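Local coordinates for protein NADP-dependent 2-hydroxyacid dehydrogenase (Rhizobium etli, PDB 4XCV) that binds NADPH and probably catalyses the NADP-dependent interconversion of 2-hydroxyacids and 2-oxoacids as a D-isomer-specific 2-hydroxyacid dehydrogenase, at residues A[302-305]-A[309-312]. Numbering follows the deposited sequence.
Sequences ARFE and PLQF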
loop_
_atom_site.group_PDB
_atom_site.type_symbol
_atom_site.label_atom_id
_atom_site.label_comp_id
_atom_site.label_asym_id
_atom_site.label_seq_id
_atom_site.Cartn_x
_atom_site.Cartn_y
_atom_site.Cartn_z
ATOM N N ALA A 302 -19.296 -27.747 -14.262
ATOM C CA ALA A 302 -18.431 -28.775 -14.879
ATOM C C ALA A 302 -17.959 -29.759 -13.811
ATOM O O ALA A 302 -17.995 -30.965 -14.037
ATOM C CB ALA A 302 -17.251 -28.137 -15.581
ATOM N N ARG A 303 -17.524 -29.255 -12.661
ATOM C CA ARG A 303 -17.101 -30.157 -11.577
ATOM C C ARG A 303 -18.250 -31.053 -11.175
ATOM O O ARG A 303 -18.095 -32.269 -11.057
ATOM C CB ARG A 303 -16.678 -29.366 -10.364
ATOM C CG ARG A 303 -15.361 -28.659 -10.529
ATOM C CD ARG A 303 -15.042 -27.805 -9.317
ATOM N NE ARG A 303 -14.923 -28.625 -8.118
ATOM C CZ ARG A 303 -13.819 -29.232 -7.738
ATOM N NH1 ARG A 303 -12.677 -29.135 -8.432
ATOM N NH2 ARG A 303 -13.846 -30.047 -6.663
ATOM N N PHE A 304 -19.413 -30.449 -10.966
ATOM C CA PHE A 304 -20.605 -31.210 -10.520
ATOM C C PHE A 304 -20.971 -32.329 -11.511
ATOM O O PHE A 304 -21.268 -33.466 -11.113
ATOM C CB PHE A 304 -21.784 -30.264 -10.344
ATOM C CG PHE A 304 -22.983 -30.865 -9.650
ATOM C CD1 PHE A 304 -23.002 -31.074 -8.285
ATOM C CD2 PHE A 304 -24.119 -31.129 -10.355
ATOM C CE1 PHE A 304 -24.127 -31.584 -7.661
ATOM C CE2 PHE A 304 -25.264 -31.616 -9.723
ATOM C CZ PHE A 304 -25.264 -31.832 -8.388
ATOM N N GLU A 305 -20.871 -32.026 -12.798
ATOM C CA GLU A 305 -21.216 -32.968 -13.882
ATOM C C GLU A 305 -20.136 -34.040 -14.117
ATOM O O GLU A 305 -20.416 -35.092 -14.730
ATOM C CB GLU A 305 -21.592 -32.206 -15.141
ATOM C CG GLU A 305 -22.913 -31.448 -14.896
ATOM C CD GLU A 305 -23.458 -30.667 -16.063
ATOM O OE1 GLU A 305 -22.761 -30.498 -17.089
ATOM O OE2 GLU A 305 -24.590 -30.161 -15.872
ATOM N N PRO A 309 -16.834 -32.696 -6.057
ATOM C CA PRO A 309 -17.488 -31.821 -5.099
ATOM C C PRO A 309 -17.602 -30.402 -5.574
ATOM O O PRO A 309 -16.642 -29.853 -6.119
ATOM C CB PRO A 309 -16.560 -31.846 -3.859
ATOM C CG PRO A 309 -15.595 -32.899 -4.119
ATOM C CD PRO A 309 -15.577 -33.272 -5.553
ATOM N N LEU A 310 -18.729 -29.780 -5.306
ATOM C CA LEU A 310 -18.850 -28.342 -5.427
ATOM C C LEU A 310 -17.934 -27.667 -4.442
ATOM O O LEU A 310 -17.713 -28.191 -3.323
ATOM C CB LEU A 310 -20.249 -27.899 -5.157
ATOM C CG LEU A 310 -21.318 -28.307 -6.169
ATOM C CD1 LEU A 310 -22.712 -28.226 -5.527
ATOM C CD2 LEU A 310 -21.276 -27.508 -7.472
ATOM N N GLN A 311 -17.381 -26.550 -4.842
ATOM C CA GLN A 311 -16.552 -25.723 -3.961
ATOM C C GLN A 311 -17.357 -24.522 -3.445
ATOM O O GLN A 311 -18.338 -24.110 -4.042
ATOM C CB GLN A 311 -15.316 -25.265 -4.730
ATOM C CG GLN A 311 -14.439 -26.417 -5.163
ATOM C CD GLN A 311 -13.362 -26.056 -6.124
ATOM O OE1 GLN A 311 -13.543 -25.250 -7.031
ATOM N NE2 GLN A 311 -12.206 -26.707 -5.951
ATOM N N PHE A 312 -16.911 -23.929 -2.353
ATOM C CA PHE A 312 -17.486 -22.687 -1.833
ATOM C C PHE A 312 -18.944 -22.864 -1.409
ATOM O O PHE A 312 -19.750 -21.926 -1.526
ATOM C CB PHE A 312 -17.327 -21.517 -2.828
ATOM C CG PHE A 312 -15.978 -21.441 -3.455
ATOM C CD1 PHE A 312 -14.845 -21.195 -2.678
ATOM C CD2 PHE A 312 -15.822 -21.688 -4.796
ATOM C CE1 PHE A 312 -13.601 -21.151 -3.279
ATOM C CE2 PHE A 312 -14.586 -21.624 -5.397
ATOM C CZ PHE A 312 -13.482 -21.389 -4.636
#
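R303 clasps the backbone carbonyl of P309 side-on: NE and NH2 each donate to the same oxygen, with R303 NE to P309 O at 2.9 Å and R303 NH2 to P309 O also at 2.9 Å. The oxygen lies in the guanidinium plane, so both N-H groups converge on it, each bent to 146°. The NE bond arrives nearly in line with the C=O, whereas NH2 uses a lone pair in the carbonyl plane. The arginine chain runs straight through chi2 and bends at chi3 (62°), which turns NE and NH2 toward this carbonyl. Fixed in this way, the guanidinium offers one face to Q311, whose amide stacks on it almost parallel, 4° between the planes, with Q311 NE2 over the centre and 3.5 Å from R303 CZ. NH1 makes a weak, long ion pair with E308. Beside this polar cluster, F304 and L310 make the apolar part of the contact, F304 CD1 lying 3.9 Å from L310 CG, while L310 CD2 also reaches F304 CB. The chain thus folds back along the end of helix 292-305, where the side-chain oxygen of Q300 accepts a hydrogen bond from Q311 N. F304 and L310 both rest on V69, at the start of strand 69-72: as in this dehydrogenase family, the last helix returns from the seven-stranded, Rossmann-type NADPH-binding domain to the domain of the five-stranded parallel sheet.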